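Local structure of thiamine pyrophosphokinase (Bacillus subtilis, 3LM8) at residues C179-T182 and L183-L187; F157-S161 and E162-E166; T37-A41 and G42-V46; L84-D87 and W88-K92. The protein catalyses the ATP-dependent pyrophosphorylation of thiamine, giving thiamine diphosphate and AMP, and serves in thiamine salvage. The protein carries 1 engineered substitution. All coordinates share one frame; numbering follows the deposited sequence.

Contact 1. Residues C179-T182 and L183-L187; sequences CHIT and LGSTL. With VIB (3-(4-amino-2-methyl-pyrimidin-5-ylmethyl)-5-(2-hydroxy-ethyl)-4-methyl-thiazol-3-ium), chain E.
T182 O accepts the backbone N of S185 at 3.2 Å (N-H...O 151°), the bond that closes a type II beta turn from T182 to S185. L183 and G184 fill the turn's two middle places. G184 suits the third position because its phi of 97° would press a CB against the carbonyl of L183. S185 then bends the chain again: its OG takes the amide of L187 at 3.2 Å and an almost straight 169°, forming an ST turn. I181 turns CG2 away from its backbone N, which brings that methyl to 3.8 Å from S185 OG, while T182 CG2 meets S185 CB at 4.0 Å. These consecutive turns carry the chain off the end of strand 176-181, an outermost strand of the four-stranded antiparallel sheet, into the thiamine pocket, where T186 and L187 belong to the wall. Were S185 replaced by an alanine, the L187 amide would probably be left without this acceptor and the loop bearing the pocket residues freer to turn. L187 lies to one side of the thiamine pyrimidine, its CD1 3.3 Å from N3A of the ligand, a branched apolar group suited to a flat heterocycle. Its carbonyl O comes within 3.2 Å of N1A of the ligand. Outside the turn, D163 OD1 accepts L183 N and, more weakly, T182 OG1.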
loop_
_atom_site.group_PDB
_atom_site.type_symbol
_atom_site.label_atom_id
_atom_site.label_comp_id
_atom_site.label_asym_id
_atom_site.label_seq_id
_atom_site.Cartn_x
_atom_site.Cartn_y
_atom_site.Cartn_z
ATOM N N CYS A 179 9.870 -9.978 22.931
ATOM C CA CYS A 179 8.660 -10.779 23.021
ATOM C C CYS A 179 8.496 -11.711 21.814
ATOM O O CYS A 179 8.904 -11.384 20.700
ATOM C CB CYS A 179 7.465 -9.815 23.119
ATOM S SG CYS A 179 5.887 -10.518 23.625
ATOM N N HIS A 180 7.913 -12.880 22.055
ATOM C CA HIS A 180 7.651 -13.859 21.000
ATOM C C HIS A 180 6.166 -13.771 20.647
ATOM O O HIS A 180 5.311 -14.092 21.473
ATOM C CB HIS A 180 7.950 -15.275 21.481
ATOM C CG HIS A 180 7.669 -16.326 20.455
ATOM N ND1 HIS A 180 8.450 -16.499 19.333
ATOM C CD2 HIS A 180 6.679 -17.244 20.367
ATOM C CE1 HIS A 180 7.955 -17.479 18.598
ATOM N NE2 HIS A 180 6.880 -17.948 19.203
ATOM N N ILE A 181 5.861 -13.329 19.431
ATOM C CA ILE A 181 4.472 -13.204 19.004
ATOM C C ILE A 181 4.107 -14.394 18.130
ATOM O O ILE A 181 4.688 -14.605 17.062
ATOM C CB ILE A 181 4.227 -11.882 18.214
ATOM C CG1 ILE A 181 4.712 -10.686 19.034
ATOM C CG2 ILE A 181 2.737 -11.697 17.941
ATOM C CD1 ILE A 181 3.997 -10.540 20.349
ATOM N N THR A 182 3.144 -15.176 18.599
ATOM C CA THR A 182 2.706 -16.353 17.870
ATOM C C THR A 182 1.733 -15.981 16.754
ATOM O O THR A 182 0.959 -15.034 16.877
ATOM C CB THR A 182 2.044 -17.373 18.817
ATOM O OG1 THR A 182 1.764 -18.573 18.093
ATOM C CG2 THR A 182 0.743 -16.813 19.395
ATOM N N LEU A 183 1.785 -16.737 15.663
ATOM C CA LEU A 183 0.934 -16.505 14.503
ATOM C C LEU A 183 -0.561 -16.515 14.826
ATOM O O LEU A 183 -1.062 -17.438 15.470
ATOM C CB LEU A 183 1.226 -17.564 13.443
ATOM C CG LEU A 183 0.408 -17.471 12.161
ATOM C CD1 LEU A 183 1.023 -16.436 11.213
ATOM C CD2 LEU A 183 0.349 -18.830 11.517
ATOM N N GLY A 184 -1.270 -15.489 14.365
ATOM C CA GLY A 184 -2.701 -15.412 14.604
ATOM C C GLY A 184 -3.071 -14.536 15.784
ATOM O O GLY A 184 -4.242 -14.213 15.989
ATOM N N SER A 185 -2.059 -14.158 16.556
ATOM C CA SER A 185 -2.220 -13.315 17.735
ATOM C C SER A 185 -2.652 -11.888 17.418
ATOM O O SER A 185 -2.104 -11.259 16.510
ATOM C CB SER A 185 -0.900 -13.263 18.506
ATOM O OG SER A 185 -0.778 -12.045 19.224
ATOM N N THR A 186 -3.624 -11.370 18.167
ATOM C CA THR A 186 -4.064 -9.997 17.945
ATOM C C THR A 186 -3.744 -9.141 19.164
ATOM O O THR A 186 -4.468 -8.198 19.491
ATOM C CB THR A 186 -5.562 -9.907 17.654
ATOM O OG1 THR A 186 -6.303 -10.301 18.812
ATOM C CG2 THR A 186 -5.919 -10.802 16.499
ATOM N N LEU A 187 -2.648 -9.485 19.833
ATOM C CA LEU A 187 -2.195 -8.749 21.006
ATOM C C LEU A 187 -1.618 -7.404 20.602
ATOM O O LEU A 187 -1.892 -6.378 21.243
ATOM C CB LEU A 187 -1.101 -9.518 21.742
ATOM C CG LEU A 187 -0.329 -8.666 22.754
ATOM C CD1 LEU A 187 -1.305 -8.172 23.812
ATOM C CD2 LEU A 187 0.803 -9.466 23.392
HETATM C CM2 VIB E . 1.749 -5.189 22.551
HETATM N N4A VIB E . -2.305 -4.846 25.096
HETATM C CM4 VIB E . -6.005 -1.574 22.679
HETATM O O1 VIB E . -8.974 -3.856 23.635
HETATM C C7 VIB E . -9.167 -4.252 22.273
HETATM C C6 VIB E . -8.120 -3.564 21.396
HETATM C C2 VIB E . -4.510 -4.970 22.551
HETATM S S1 VIB E . -6.043 -5.509 21.913
HETATM C C5 VIB E . -6.716 -3.901 21.899
HETATM C C4 VIB E . -5.747 -3.065 22.442
HETATM N N3 VIB E . -4.595 -3.656 22.769
HETATM C C7A VIB E . -3.488 -2.880 23.345
HETATM C C4A VIB E . -1.599 -4.481 24.029
HETATM N N3A VIB E . -0.370 -4.979 23.826
HETATM C C2A VIB E . 0.345 -4.614 22.752
HETATM N N1A VIB E . -0.160 -3.747 21.864
HETATM C C6A VIB E . -1.366 -3.230 22.025
HETATM C C5A VIB E . -2.142 -3.576 23.126
#

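Contact 2. Residues F157-S161 and E162-E166; sequences FIPFS and EDIHE
The pyrrolidine ring of P159 has I164 lying to one side of its mean plane, displaced toward CB, and the two side chains cross at about a right angle. I164 CG1 is 3.6 Å from P159 CB and 3.8 Å from P159 CG, and I164 CD1 reaches back to within 4.0 Å of P159 CA. A first torsion of -57° sets I164 CG1 beside its own backbone N, turned anti to the carbonyl carbon. The carbonyl O of E162 also approaches P159 CB, at 3.9 Å. Both buried residues suit their places: the compact proline ring ends a strand, and the branched isoleucine fills the bend against it, with I181 touching both. Of the aromatic rings, that of F160 packs on I114 and Q115 of helix 107-122. The H165 imidazole meets that of H180 edge-to-face, and its ND1 makes a weak 3.3 Å bond to D163 O. The arrangement is a short connection between two sheets in the thiamine-binding domain, with P159 packed on I164 at its bend: it leads from 154-159, an outermost strand of the mixed sheet, through 164-165 toward strand 167-170 of the antiparallel sheet.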
loop_
_atom_site.group_PDB
_atom_site.type_symbol
_atom_site.label_atom_id
_atom_site.label_comp_id
_atom_site.label_asym_id
_atom_site.label_seq_id
_atom_site.Cartn_x
_atom_site.Cartn_y
_atom_site.Cartn_z
ATOM N N PHE A 157 0.298 -4.172 14.899
ATOM C CA PHE A 157 1.287 -5.081 14.324
ATOM C C PHE A 157 0.669 -6.463 14.220
ATOM O O PHE A 157 0.032 -6.937 15.156
ATOM C CB PHE A 157 2.536 -5.156 15.201
ATOM C CG PHE A 157 3.379 -3.909 15.177
ATOM C CD1 PHE A 157 4.072 -3.545 14.032
ATOM C CD2 PHE A 157 3.497 -3.115 16.313
ATOM C CE1 PHE A 157 4.879 -2.412 14.014
ATOM C CE2 PHE A 157 4.296 -1.983 16.309
ATOM C CZ PHE A 157 4.990 -1.628 15.160
ATOM N N ILE A 158 0.853 -7.115 13.080
ATOM C CA ILE A 158 0.295 -8.444 12.898
ATOM C C ILE A 158 1.281 -9.379 12.221
ATOM O O ILE A 158 1.833 -9.061 11.168
ATOM C CB ILE A 158 -0.990 -8.373 12.067
ATOM C CG1 ILE A 158 -1.943 -7.366 12.707
ATOM C CG2 ILE A 158 -1.634 -9.744 11.988
ATOM C CD1 ILE A 158 -3.162 -7.082 11.895
ATOM N N PRO A 159 1.519 -10.550 12.826
ATOM C CA PRO A 159 2.446 -11.551 12.283
ATOM C C PRO A 159 1.915 -12.021 10.936
ATOM O O PRO A 159 0.699 -12.046 10.739
ATOM C CB PRO A 159 2.408 -12.677 13.323
ATOM C CG PRO A 159 1.930 -11.989 14.596
ATOM C CD PRO A 159 0.898 -11.015 14.080
ATOM N N PHE A 160 2.805 -12.399 10.019
ATOM C CA PHE A 160 2.363 -12.861 8.706
ATOM C C PHE A 160 2.585 -14.346 8.414
ATOM O O PHE A 160 1.743 -15.173 8.745
ATOM C CB PHE A 160 3.001 -12.025 7.594
ATOM C CG PHE A 160 2.421 -12.295 6.232
ATOM C CD1 PHE A 160 3.033 -13.193 5.361
ATOM C CD2 PHE A 160 1.245 -11.668 5.829
ATOM C CE1 PHE A 160 2.481 -13.461 4.106
ATOM C CE2 PHE A 160 0.684 -11.929 4.579
ATOM C CZ PHE A 160 1.304 -12.827 3.716
ATOM N N SER A 161 3.706 -14.692 7.795
ATOM C CA SER A 161 3.957 -16.095 7.458
ATOM C C SER A 161 4.093 -17.025 8.670
ATOM O O SER A 161 3.436 -18.067 8.731
ATOM C CB SER A 161 5.200 -16.218 6.568
ATOM O OG SER A 161 6.378 -15.863 7.272
ATOM N N GLU A 162 4.940 -16.656 9.628
ATOM C CA GLU A 162 5.144 -17.478 10.817
ATOM C C GLU A 162 5.206 -16.619 12.073
ATOM O O GLU A 162 4.899 -15.426 12.038
ATOM C CB GLU A 162 6.448 -18.273 10.700
ATOM C CG GLU A 162 6.661 -18.969 9.361
ATOM C CD GLU A 162 7.803 -18.359 8.559
ATOM O OE1 GLU A 162 8.105 -18.878 7.461
ATOM O OE2 GLU A 162 8.399 -17.361 9.026
ATOM N N ASP A 163 5.612 -17.235 13.182
ATOM C CA ASP A 163 5.735 -16.522 14.450
ATOM C C ASP A 163 6.770 -15.393 14.384
ATOM O O ASP A 163 7.739 -15.456 13.621
ATOM C CB ASP A 163 6.142 -17.478 15.574
ATOM C CG ASP A 163 5.094 -18.533 15.864
ATOM O OD1 ASP A 163 3.901 -18.295 15.558
ATOM O OD2 ASP A 163 5.469 -19.597 16.420
ATOM N N ILE A 164 6.558 -14.358 15.190
ATOM C CA ILE A 164 7.490 -13.238 15.241
ATOM C C ILE A 164 8.379 -13.474 16.456
ATOM O O ILE A 164 7.879 -13.753 17.546
ATOM C CB ILE A 164 6.757 -11.892 15.401
ATOM C CG1 ILE A 164 5.751 -11.710 14.258
ATOM C CG2 ILE A 164 7.775 -10.751 15.440
ATOM C CD1 ILE A 164 6.374 -11.700 12.883
ATOM N N HIS A 165 9.690 -13.364 16.266
ATOM C CA HIS A 165 10.641 -13.606 17.349
ATOM C C HIS A 165 11.368 -12.383 17.859
ATOM O O HIS A 165 11.877 -11.581 17.082
ATOM C CB HIS A 165 11.669 -14.652 16.914
ATOM C CG HIS A 165 11.074 -16.000 16.661
ATOM N ND1 HIS A 165 10.159 -16.229 15.657
ATOM C CD2 HIS A 165 11.228 -17.178 17.307
ATOM C CE1 HIS A 165 9.772 -17.492 15.696
ATOM N NE2 HIS A 165 10.405 -18.089 16.689
ATOM N N GLU A 166 11.416 -12.267 19.182
ATOM C CA GLU A 166 12.091 -11.166 19.863
ATOM C C GLU A 166 11.615 -9.772 19.443
ATOM O O GLU A 166 12.422 -8.905 19.102
ATOM C CB GLU A 166 13.608 -11.283 19.663
ATOM C CG GLU A 166 14.230 -12.523 20.282
ATOM C CD GLU A 166 15.743 -12.576 20.084
ATOM O OE1 GLU A 166 16.408 -11.531 20.277
ATOM O OE2 GLU A 166 16.272 -13.660 19.748
#

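Contact 3. Residues T37-A41 and G42-V46; sequences TLLDA and GIIPV
A Schellman motif ends helix 33-41, with G42 as its C-prime residue. L38 O accepts I43 N at 2.9 Å (N-H...O 144°), the bond that reaches back five residues, and G42 N gives a weak bond of 3.1 Å to L39 O. The G42 amide is shared, since it also makes a weak bond to L38 O, and that one carbonyl at the helix end is therefore gripped twice. G42 turns the chain with a phi of 107°; at these backbone angles a CB would collide with A41 O, and glycine is the residue that fits. The residues flanking the turn supply the apolar contact that usually accompanies this motif: L38 CD2 faces I43 CB at 4.2 Å, two buried side chains crossing obliquely. Beyond the cap the chain runs back along the helix. With L38 CG turned anti to its carbonyl carbon (chi1 -71°), P45 and L38 slide past each other in opposite directions, L38 CD1 against P45 CG, and the rigid proline ring offers the leucine a compact apolar surface. L39 sends its CD1 toward the exit chain, 3.6 Å from P45 CD and 3.9 Å from I44 CD1, with its side chain at about a right angle to the proline. D40, on the outer side, forms a salt bridge with K12. Strand 26-31, helix 33-41 and the neighbouring parallel strand 47-49 form a beta-alpha-beta crossover. L38 packs on V7 of strand 3-7, L38 and I43 both touch W28 of strand 26-31, and V46 pairs its backbone with W28 as the chain enters strand 47-49.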
loop_
_atom_site.group_PDB
_atom_site.type_symbol
_atom_site.label_atom_id
_atom_site.label_comp_id
_atom_site.label_asym_id
_atom_site.label_seq_id
_atom_site.Cartn_x
_atom_site.Cartn_y
_atom_site.Cartn_z
ATOM N N THR A 37 -9.689 7.285 -12.023
ATOM C CA THR A 37 -9.578 8.063 -10.796
ATOM C C THR A 37 -8.474 9.109 -10.906
ATOM O O THR A 37 -8.617 10.249 -10.444
ATOM C CB THR A 37 -9.245 7.164 -9.597
ATOM O OG1 THR A 37 -10.085 6.009 -9.618
ATOM C CG2 THR A 37 -9.487 7.896 -8.304
ATOM N N LEU A 38 -7.359 8.714 -11.506
ATOM C CA LEU A 38 -6.233 9.622 -11.661
ATOM C C LEU A 38 -6.609 10.852 -12.490
ATOM O O LEU A 38 -6.259 11.981 -12.150
ATOM C CB LEU A 38 -5.059 8.885 -12.316
ATOM C CG LEU A 38 -4.330 7.840 -11.475
ATOM C CD1 LEU A 38 -3.461 6.994 -12.376
ATOM C CD2 LEU A 38 -3.481 8.514 -10.421
ATOM N N LEU A 39 -7.325 10.623 -13.582
ATOM C CA LEU A 39 -7.734 11.705 -14.458
ATOM C C LEU A 39 -8.657 12.679 -13.759
ATOM O O LEU A 39 -8.539 13.886 -13.946
ATOM C CB LEU A 39 -8.400 11.134 -15.714
ATOM C CG LEU A 39 -7.439 10.882 -16.886
ATOM C CD1 LEU A 39 -6.091 10.393 -16.378
ATOM C CD2 LEU A 39 -8.056 9.882 -17.847
ATOM N N ASP A 40 -9.569 12.162 -12.944
ATOM C CA ASP A 40 -10.488 13.037 -12.235
ATOM C C ASP A 40 -9.715 13.973 -11.319
ATOM O O ASP A 40 -10.040 15.154 -11.216
ATOM C CB ASP A 40 -11.507 12.226 -11.420
ATOM C CG ASP A 40 -12.422 11.363 -12.301
ATOM O OD1 ASP A 40 -12.611 11.684 -13.497
ATOM O OD2 ASP A 40 -12.968 10.363 -11.786
ATOM N N ALA A 41 -8.681 13.445 -10.669
ATOM C CA ALA A 41 -7.859 14.227 -9.751
ATOM C C ALA A 41 -6.940 15.188 -10.482
ATOM O O ALA A 41 -6.470 16.151 -9.901
ATOM C CB ALA A 41 -7.036 13.302 -8.865
ATOM N N GLY A 42 -6.665 14.920 -11.750
ATOM C CA GLY A 42 -5.814 15.820 -12.503
ATOM C C GLY A 42 -4.440 15.262 -12.757
ATOM O O GLY A 42 -3.566 15.946 -13.281
ATOM N N ILE A 43 -4.249 14.009 -12.370
ATOM C CA ILE A 43 -2.974 13.345 -12.565
ATOM C C ILE A 43 -3.109 12.422 -13.762
ATOM O O ILE A 43 -4.110 11.721 -13.904
ATOM C CB ILE A 43 -2.596 12.486 -11.351
ATOM C CG1 ILE A 43 -2.747 13.304 -10.071
ATOM C CG2 ILE A 43 -1.160 11.973 -11.506
ATOM C CD1 ILE A 43 -2.633 12.463 -8.814
ATOM N N ILE A 44 -2.097 12.441 -14.622
ATOM C CA ILE A 44 -2.061 11.602 -15.809
ATOM C C ILE A 44 -1.048 10.477 -15.559
ATOM O O ILE A 44 0.085 10.720 -15.158
ATOM C CB ILE A 44 -1.609 12.404 -17.058
ATOM C CG1 ILE A 44 -2.528 13.611 -17.277
ATOM C CG2 ILE A 44 -1.614 11.496 -18.284
ATOM C CD1 ILE A 44 -3.910 13.269 -17.809
ATOM N N PRO A 45 -1.455 9.227 -15.787
ATOM C CA PRO A 45 -0.565 8.081 -15.580
ATOM C C PRO A 45 0.502 8.047 -16.681
ATOM O O PRO A 45 0.253 8.525 -17.785
ATOM C CB PRO A 45 -1.509 6.881 -15.685
ATOM C CG PRO A 45 -2.911 7.484 -15.499
ATOM C CD PRO A 45 -2.816 8.802 -16.164
ATOM N N VAL A 46 1.683 7.497 -16.393
ATOM C CA VAL A 46 2.719 7.403 -17.416
ATOM C C VAL A 46 2.367 6.146 -18.190
ATOM O O VAL A 46 2.496 6.087 -19.413
ATOM C CB VAL A 46 4.148 7.258 -16.820
ATOM C CG1 VAL A 46 4.462 8.436 -15.898
ATOM C CG2 VAL A 46 4.273 5.961 -16.059
#

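Contact 4. Residues L84-D87 and W88-K92; sequences LALD and WALEK
L84 O accepts W88 N over 3.5 Å, a long and weak first bond in this part of helix 81-92, and the L84 side chain packs on F49. A85 O follows with a bond of 3.1 Å from A89 N; the small methyl of A85 fits where the helix lies against I29, V31 and F49. L86 O takes L90 N at 2.7 Å and 166°, and the two leucine side chains pack one turn apart, L86 CG 4.1 Å from L90 CD1. L86 holds CG anti to its backbone N (chi1 -168°), whereas L90 has CG anti to the carbonyl carbon, and from these settings the branches cross at a slant. L86, A89 and L90 all reach I97 of strand 96-100. Cutting L90 back to an alanine is likely to open a gap beside L86 and strip I97 of part of its cover. D87 O completes the series by accepting E91 N at 3.0 Å, while the D87 carboxylate forms a salt bridge with K119 and a weak bond to Q79. On another side of the helix, K92 NZ stands 3.1 Å above the plane of the W88 indole, offset toward its rim, and forms a salt bridge with E91 OE1 at 3.0 Å. The indole also meets F49 edge-to-face. The i to i+4 bonds are those of an alpha-helix; the apolar side of A85, L86, A89 and L90 is what lies on the sheet, in a long beta-alpha-beta crossover from the edge strand 71-73, past three strands, to the parallel strand 96-100.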
loop_
_atom_site.group_PDB
_atom_site.type_symbol
_atom_site.label_atom_id
_atom_site.label_comp_id
_atom_site.label_asym_id
_atom_site.label_seq_id
_atom_site.Cartn_x
_atom_site.Cartn_y
_atom_site.Cartn_z
ATOM N N LEU A 84 0.232 -7.133 -11.863
ATOM C CA LEU A 84 1.088 -6.930 -13.026
ATOM C C LEU A 84 1.792 -5.583 -12.986
ATOM O O LEU A 84 2.962 -5.473 -13.358
ATOM C CB LEU A 84 0.271 -7.038 -14.317
ATOM C CG LEU A 84 0.994 -6.593 -15.595
ATOM C CD1 LEU A 84 2.386 -7.228 -15.670
ATOM C CD2 LEU A 84 0.154 -6.971 -16.810
ATOM N N ALA A 85 1.063 -4.564 -12.541
ATOM C CA ALA A 85 1.592 -3.209 -12.439
ATOM C C ALA A 85 2.743 -3.154 -11.438
ATOM O O ALA A 85 3.689 -2.380 -11.604
ATOM C CB ALA A 85 0.486 -2.260 -12.011
ATOM N N LEU A 86 2.660 -3.987 -10.403
ATOM C CA LEU A 86 3.695 -4.023 -9.381
ATOM C C LEU A 86 5.037 -4.534 -9.915
ATOM O O LEU A 86 6.088 -4.016 -9.538
ATOM C CB LEU A 86 3.240 -4.872 -8.198
ATOM C CG LEU A 86 4.126 -4.755 -6.955
ATOM C CD1 LEU A 86 4.224 -3.291 -6.516
ATOM C CD2 LEU A 86 3.547 -5.637 -5.845
ATOM N N ASP A 87 5.007 -5.537 -10.791
ATOM C CA ASP A 87 6.241 -6.059 -11.382
ATOM C C ASP A 87 6.939 -4.955 -12.173
ATOM O O ASP A 87 8.156 -4.807 -12.123
ATOM C CB ASP A 87 5.953 -7.225 -12.335
ATOM C CG ASP A 87 5.567 -8.496 -11.613
ATOM O OD1 ASP A 87 6.071 -8.727 -10.498
ATOM O OD2 ASP A 87 4.772 -9.279 -12.171
ATOM N N TRP A 88 6.151 -4.192 -12.919
ATOM C CA TRP A 88 6.666 -3.093 -13.729
ATOM C C TRP A 88 7.361 -2.071 -12.834
ATOM O O TRP A 88 8.424 -1.544 -13.176
ATOM C CB TRP A 88 5.511 -2.419 -14.468
ATOM C CG TRP A 88 5.934 -1.360 -15.432
ATOM C CD1 TRP A 88 6.223 -1.523 -16.754
ATOM C CD2 TRP A 88 6.128 0.028 -15.147
ATOM N NE1 TRP A 88 6.585 -0.322 -17.312
ATOM C CE2 TRP A 88 6.537 0.648 -16.346
ATOM C CE3 TRP A 88 6.000 0.808 -13.992
ATOM C CZ2 TRP A 88 6.820 2.015 -16.426
ATOM C CZ3 TRP A 88 6.283 2.169 -14.073
ATOM C CH2 TRP A 88 6.689 2.756 -15.283
ATOM N N ALA A 89 6.744 -1.795 -11.686
ATOM C CA ALA A 89 7.281 -0.831 -10.733
ATOM C C ALA A 89 8.497 -1.358 -9.951
ATOM O O ALA A 89 9.474 -0.626 -9.761
ATOM C CB ALA A 89 6.185 -0.392 -9.780
ATOM N N LEU A 90 8.441 -2.612 -9.498
ATOM C CA LEU A 90 9.570 -3.190 -8.769
ATOM C C LEU A 90 10.778 -3.208 -9.695
ATOM O O LEU A 90 11.906 -2.954 -9.280
ATOM C CB LEU A 90 9.254 -4.614 -8.287
ATOM C CG LEU A 90 8.260 -4.719 -7.120
ATOM C CD1 LEU A 90 7.990 -6.166 -6.786
ATOM C CD2 LEU A 90 8.814 -4.002 -5.911
ATOM N N GLU A 91 10.539 -3.488 -10.964
ATOM C CA GLU A 91 11.630 -3.512 -11.921
ATOM C C GLU A 91 12.311 -2.136 -11.942
ATOM O O GLU A 91 13.531 -2.036 -11.786
ATOM C CB GLU A 91 11.092 -3.892 -13.300
ATOM C CG GLU A 91 12.141 -4.131 -14.361
ATOM C CD GLU A 91 12.569 -2.859 -15.062
ATOM O OE1 GLU A 91 11.676 -2.075 -15.447
ATOM O OE2 GLU A 91 13.791 -2.651 -15.242
ATOM N N LYS A 92 11.526 -1.072 -12.103
ATOM C CA LYS A 92 12.089 0.280 -12.130
ATOM C C LYS A 92 12.975 0.545 -10.916
ATOM O O LYS A 92 13.833 1.420 -10.947
ATOM C CB LYS A 92 10.979 1.335 -12.172
ATOM C CG LYS A 92 10.084 1.271 -13.398
ATOM C CD LYS A 92 10.838 1.599 -14.676
ATOM C CE LYS A 92 9.973 1.305 -15.902
ATOM N NZ LYS A 92 9.493 -0.115 -15.936
#

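In the fold
Along the chain the order is contact 3, contact 4, contact 2, contact 1, the first pair within the catalytic domain and the second within the thiamine-binding domain. Contacts 1 and 2 have centres only 6 Å apart and are joined by backbone pairing of I164 with I181. Contacts 3 and 4, about 19 Å apart between centres, meet where V46 CG2 packs 4.1 Å from W88 CH2, and both belong to crossovers of the parallel part of the mixed sheet. Contacts 1 and 3, about 41 Å apart between centres, lie on opposite sides of the chain's centre. The mixed sheet spans both regions, its far strand 154-159 entering contact 2. Contacts 1 and 2 thus form one local unit beside the bound thiamine, remote from the parallel-sheet part that holds contacts 3 and 4.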